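Local coordinates for protein copper-containing nitrite reductase (PDB 6THE) that probably reduces nitrite to nitric oxide with its copper centres, as the two-cupredoxin-domain core of a larger heme-containing nitrite reductase, at residues E39-W51 with Y190-L203. Numbering follows the deposited sequence.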
loop_
_atom_site.group_PDB
_atom_site.type_symbol
_atom_site.label_atom_id
_atom_site.label_comp_id
_atom_site.label_asym_id
_atom_site.label_seq_id
_atom_site.Cartn_x
_atom_site.Cartn_y
_atom_site.Cartn_z
ATOM N N GLU A 39 -21.060 26.056 -1.553
ATOM C CA GLU A 39 -19.766 26.708 -1.433
ATOM C C GLU A 39 -19.319 26.642 0.024
ATOM O O GLU A 39 -20.010 27.139 0.911
ATOM C CB GLU A 39 -19.865 28.156 -1.921
ATOM C CG GLU A 39 -18.519 28.798 -2.220
ATOM C CD GLU A 39 -17.863 28.396 -3.532
ATOM O OE1 GLU A 39 -18.521 27.710 -4.344
ATOM O OE2 GLU A 39 -16.692 28.772 -3.741
ATOM N N GLY A 40 -18.158 26.018 0.254
ATOM C CA GLY A 40 -17.651 25.799 1.599
ATOM C C GLY A 40 -16.205 26.259 1.756
ATOM O O GLY A 40 -15.501 26.465 0.769
ATOM N N ARG A 41 -15.782 26.406 3.017
ATOM C CA ARG A 41 -14.436 26.835 3.360
ATOM C C ARG A 41 -13.483 25.649 3.233
ATOM O O ARG A 41 -13.569 24.694 4.002
ATOM C CB ARG A 41 -14.422 27.420 4.778
ATOM C CG ARG A 41 -13.040 27.795 5.291
ATOM C CD ARG A 41 -12.948 27.680 6.801
ATOM N NE ARG A 41 -11.577 27.779 7.282
ATOM C CZ ARG A 41 -10.735 26.758 7.412
ATOM N NH1 ARG A 41 -11.114 25.530 7.094
ATOM N NH2 ARG A 41 -9.510 26.969 7.858
ATOM N N LEU A 42 -12.583 25.729 2.245
ATOM C CA LEU A 42 -11.554 24.725 2.019
ATOM C C LEU A 42 -10.332 25.065 2.870
ATOM O O LEU A 42 -9.791 24.207 3.562
ATOM C CB LEU A 42 -11.211 24.695 0.524
ATOM C CG LEU A 42 -9.903 24.003 0.138
ATOM C CD1 LEU A 42 -9.987 22.500 0.352
ATOM C CD2 LEU A 42 -9.536 24.312 -1.306
ATOM N N ALA A 43 -9.904 26.331 2.784
ATOM C CA ALA A 43 -8.835 26.876 3.603
ATOM C C ALA A 43 -9.200 28.307 3.991
ATOM O O ALA A 43 -10.265 28.796 3.619
ATOM C CB ALA A 43 -7.529 26.816 2.848
ATOM N N GLU A 44 -8.314 28.965 4.747
ATOM C CA GLU A 44 -8.535 30.346 5.144
ATOM C C GLU A 44 -8.355 31.249 3.926
ATOM O O GLU A 44 -7.257 31.354 3.382
ATOM C CB GLU A 44 -7.624 30.740 6.311
ATOM C CG GLU A 44 -7.989 30.074 7.628
ATOM C CD GLU A 44 -9.324 30.471 8.239
ATOM O OE1 GLU A 44 -9.738 31.637 8.068
ATOM O OE2 GLU A 44 -9.951 29.609 8.889
ATOM N N GLY A 45 -9.459 31.873 3.499
ATOM C CA GLY A 45 -9.467 32.757 2.344
ATOM C C GLY A 45 -9.799 32.017 1.051
ATOM O O GLY A 45 -9.975 32.642 0.007
ATOM N N THR A 46 -9.894 30.684 1.136
ATOM C CA THR A 46 -10.124 29.847 -0.031
ATOM C C THR A 46 -11.441 29.088 0.127
ATOM O O THR A 46 -11.680 28.453 1.152
ATOM C CB THR A 46 -8.938 28.905 -0.283
ATOM O OG1 THR A 46 -7.728 29.613 -0.007
ATOM C CG2 THR A 46 -8.898 28.367 -1.698
ATOM N N THR A 47 -12.283 29.170 -0.911
ATOM C CA THR A 47 -13.549 28.456 -0.963
ATOM C C THR A 47 -13.536 27.493 -2.147
ATOM O O THR A 47 -12.800 27.701 -3.111
ATOM C CB THR A 47 -14.737 29.426 -1.015
ATOM O OG1 THR A 47 -14.553 30.307 -2.124
ATOM C CG2 THR A 47 -14.904 30.231 0.257
ATOM N N PHE A 48 -14.360 26.441 -2.063
ATOM C CA PHE A 48 -14.388 25.389 -3.068
ATOM C C PHE A 48 -15.828 24.943 -3.318
ATOM O O PHE A 48 -16.674 25.031 -2.429
ATOM C CB PHE A 48 -13.490 24.226 -2.633
ATOM C CG PHE A 48 -13.369 23.092 -3.620
ATOM C CD1 PHE A 48 -12.518 23.184 -4.712
ATOM C CD2 PHE A 48 -14.098 21.924 -3.452
ATOM C CE1 PHE A 48 -12.406 22.139 -5.616
ATOM C CE2 PHE A 48 -13.986 20.878 -4.356
ATOM C CZ PHE A 48 -13.139 20.988 -5.437
ATOM N N GLY A 49 -16.086 24.466 -4.542
ATOM C CA GLY A 49 -17.380 23.919 -4.919
ATOM C C GLY A 49 -17.508 22.454 -4.508
ATOM O O GLY A 49 -17.060 21.564 -5.228
ATOM N N TYR A 50 -18.132 22.230 -3.346
ATOM C CA TYR A 50 -18.233 20.911 -2.741
ATOM C C TYR A 50 -19.525 20.223 -3.170
ATOM O O TYR A 50 -20.585 20.844 -3.199
ATOM C CB TYR A 50 -18.226 21.022 -1.214
ATOM C CG TYR A 50 -16.873 21.224 -0.580
ATOM C CD1 TYR A 50 -16.071 20.142 -0.248
ATOM C CD2 TYR A 50 -16.400 22.495 -0.293
ATOM C CE1 TYR A 50 -14.829 20.317 0.341
ATOM C CE2 TYR A 50 -15.160 22.688 0.296
ATOM C CZ TYR A 50 -14.372 21.595 0.613
ATOM O OH TYR A 50 -13.152 21.779 1.197
ATOM N N TRP A 51 -19.412 18.930 -3.497
ATOM C CA TRP A 51 -20.557 18.037 -3.571
ATOM C C TRP A 51 -20.545 17.154 -2.325
ATOM O O TRP A 51 -19.547 16.494 -2.045
ATOM C CB TRP A 51 -20.535 17.204 -4.862
ATOM C CG TRP A 51 -20.382 17.987 -6.132
ATOM C CD1 TRP A 51 -20.636 19.315 -6.326
ATOM C CD2 TRP A 51 -19.967 17.473 -7.410
ATOM N NE1 TRP A 51 -20.390 19.665 -7.626
ATOM C CE2 TRP A 51 -19.980 18.556 -8.317
ATOM C CE3 TRP A 51 -19.580 16.210 -7.877
ATOM C CZ2 TRP A 51 -19.620 18.410 -9.657
ATOM C CZ3 TRP A 51 -19.224 16.067 -9.201
ATOM C CH2 TRP A 51 -19.245 17.154 -10.078
ATOM N N TYR A 190 -4.480 19.882 -2.523
ATOM C CA TYR A 190 -4.787 19.797 -1.104
ATOM C C TYR A 190 -5.052 18.346 -0.713
ATOM O O TYR A 190 -5.746 17.622 -1.423
ATOM C CB TYR A 190 -6.016 20.645 -0.768
ATOM C CG TYR A 190 -5.861 22.132 -0.973
ATOM C CD1 TYR A 190 -6.068 22.711 -2.216
ATOM C CD2 TYR A 190 -5.526 22.965 0.082
ATOM C CE1 TYR A 190 -5.931 24.076 -2.409
ATOM C CE2 TYR A 190 -5.390 24.333 -0.092
ATOM C CZ TYR A 190 -5.589 24.891 -1.342
ATOM O OH TYR A 190 -5.453 26.237 -1.520
ATOM N N PHE A 191 -4.476 17.942 0.426
ATOM C CA PHE A 191 -4.861 16.727 1.125
ATOM C C PHE A 191 -5.568 17.128 2.416
ATOM O O PHE A 191 -5.045 17.932 3.183
ATOM C CB PHE A 191 -3.634 15.859 1.419
ATOM C CG PHE A 191 -3.087 15.092 0.241
ATOM C CD1 PHE A 191 -3.553 13.820 -0.058
ATOM C CD2 PHE A 191 -2.092 15.635 -0.560
ATOM C CE1 PHE A 191 -3.045 13.112 -1.137
ATOM C CE2 PHE A 191 -1.583 14.925 -1.637
ATOM C CZ PHE A 191 -2.058 13.665 -1.922
ATOM N N VAL A 192 -6.762 16.567 2.640
ATOM C CA VAL A 192 -7.633 17.051 3.700
ATOM C C VAL A 192 -8.151 15.885 4.539
ATOM O O VAL A 192 -8.443 14.810 4.014
ATOM C CB VAL A 192 -8.785 17.916 3.144
ATOM C CG1 VAL A 192 -8.294 19.265 2.638
ATOM C CG2 VAL A 192 -9.586 17.197 2.067
ATOM N N PHE A 193 -8.239 16.122 5.852
ATOM C CA PHE A 193 -8.984 15.269 6.764
ATOM C C PHE A 193 -10.333 15.927 7.036
ATOM O O PHE A 193 -10.383 17.067 7.493
ATOM C CB PHE A 193 -8.238 15.095 8.091
ATOM C CG PHE A 193 -7.113 14.091 8.099
ATOM C CD1 PHE A 193 -7.309 12.790 7.658
ATOM C CD2 PHE A 193 -5.862 14.440 8.587
ATOM C CE1 PHE A 193 -6.270 11.869 7.678
ATOM C CE2 PHE A 193 -4.825 13.517 8.611
ATOM C CZ PHE A 193 -5.032 12.234 8.157
ATOM N N ASN A 194 -11.413 15.197 6.738
ATOM C CA ASN A 194 -12.775 15.634 7.002
ATOM C C ASN A 194 -13.062 16.967 6.310
ATOM O O ASN A 194 -13.540 17.907 6.942
ATOM C CB ASN A 194 -13.098 15.654 8.501
ATOM C CG ASN A 194 -13.156 14.273 9.119
ATOM O OD1 ASN A 194 -12.606 13.318 8.575
ATOM N ND2 ASN A 194 -13.820 14.157 10.258
ATOM N N GLY A 195 -12.755 17.038 5.009
ATOM C CA GLY A 195 -13.292 18.085 4.155
ATOM C C GLY A 195 -12.299 19.199 3.831
ATOM O O GLY A 195 -12.051 19.481 2.660
ATOM N N SER A 196 -11.753 19.837 4.873
ATOM C CA SER A 196 -11.025 21.084 4.697
ATOM C C SER A 196 -9.647 21.031 5.353
ATOM O O SER A 196 -9.286 20.041 5.989
ATOM C CB SER A 196 -11.833 22.253 5.204
ATOM O OG SER A 196 -11.925 22.235 6.620
ATOM N N VAL A 197 -8.889 22.120 5.172
ATOM C CA VAL A 197 -7.579 22.306 5.775
ATOM C C VAL A 197 -7.777 22.816 7.201
ATOM O O VAL A 197 -8.428 23.838 7.416
ATOM C CB VAL A 197 -6.708 23.268 4.940
ATOM C CG1 VAL A 197 -5.432 23.672 5.666
ATOM C CG2 VAL A 197 -6.382 22.693 3.570
ATOM N N GLY A 198 -7.208 22.083 8.165
ATOM C CA GLY A 198 -7.325 22.419 9.574
ATOM C C GLY A 198 -8.716 22.106 10.122
ATOM O O GLY A 198 -9.184 22.773 11.042
ATOM N N ALA A 199 -9.355 21.082 9.543
ATOM C CA ALA A 199 -10.689 20.656 9.939
ATOM C C ALA A 199 -10.631 19.946 11.290
ATOM O O ALA A 199 -11.552 20.067 12.094
ATOM C CB ALA A 199 -11.281 19.768 8.875
ATOM N N LEU A 200 -9.540 19.205 11.518
ATOM C CA LEU A 200 -9.326 18.495 12.769
ATOM C C LEU A 200 -8.146 19.119 13.512
ATOM O O LEU A 200 -7.607 18.522 14.443
ATOM C CB LEU A 200 -9.081 17.009 12.480
ATOM C CG LEU A 200 -10.138 16.293 11.637
ATOM C CD1 LEU A 200 -9.771 14.831 11.446
ATOM C CD2 LEU A 200 -11.521 16.409 12.261
ATOM N N SER A 201 -7.759 20.330 13.090
ATOM C CA SER A 201 -6.666 21.063 13.708
ATOM C C SER A 201 -7.195 22.331 14.373
ATOM O O SER A 201 -7.270 22.407 15.599
ATOM C CB SER A 201 -5.580 21.374 12.707
ATOM O OG SER A 201 -4.991 20.183 12.208
ATOM N N LYS A 202 -7.565 23.317 13.546
ATOM C CA LYS A 202 -7.992 24.626 14.011
ATOM C C LYS A 202 -9.500 24.626 14.258
ATOM O O LYS A 202 -9.983 25.341 15.136
ATOM C CB LYS A 202 -7.498 25.708 13.039
ATOM C CG LYS A 202 -8.510 26.762 12.598
ATOM C CD LYS A 202 -8.712 27.901 13.577
ATOM C CE LYS A 202 -9.883 28.787 13.204
ATOM N NZ LYS A 202 -10.340 29.607 14.351
ATOM N N LEU A 203 -10.230 23.800 13.498
ATOM C CA LEU A 203 -11.685 23.788 13.537
ATOM C C LEU A 203 -12.185 22.864 14.646
ATOM O O LEU A 203 -12.693 23.338 15.660
ATOM C CB LEU A 203 -12.230 23.380 12.164
ATOM C CG LEU A 203 -12.664 24.524 11.245
ATOM C CD1 LEU A 203 -11.505 25.453 10.916
ATOM C CD2 LEU A 203 -13.278 23.980 9.965
#
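L203 lays CD1 over the centre of one face of the R41 guanidinium, 3.8 Å from CZ, while backbone carbon C of A43 lies toward the rim of the other face. The guanidinium edge is taken up by polar groups: NH1 donates to V197 O at 3.2 Å, NH2 adds a weak bond to the same oxygen, and NE and NH2 together grip E44 OE2 side-on in a salt bridge. An extended chain, with CG anti to the backbone N (chi1 175°), carries the group out to this slot. Cutting this side chain back to alanine would probably leave the E44 carboxylate without its cationic mate, V197 O without its side-chain donors, and L203 without the flat surface it packs on. S196 OG also borders that edge, with a hydrogen bond to S11 OG.

The Y190 ring receives L42 on one face: CD2 sits 3.9 Å from its centroid, a CH-pi contact only 15° off the normal. The Y50 ring has F48 CD2 over one face and G40 O at its edge; Y50 OH donates a hydrogen bond to G195 O at 2.9 Å, coming from above that carbonyl plane. Nearby the two backbones are tied directly by a hydrogen bond from V197 N to L42 O, 2.8 Å and almost straight (177°).

A classic beta bulge sets L42 and A43 opposite T46, whose O accepts from both of their nitrogens at the base of the type II turn from A43 to T46. The contact thus joins the hairpin of strands 28-43 and 46-53, in the N-terminal cupredoxin domain, to the loop running from strand 190-193 of the second domain into helix 199-203. I164 of strand 155-164, the neighbour of 190-193 in its sheet, touches both L42 and Y190.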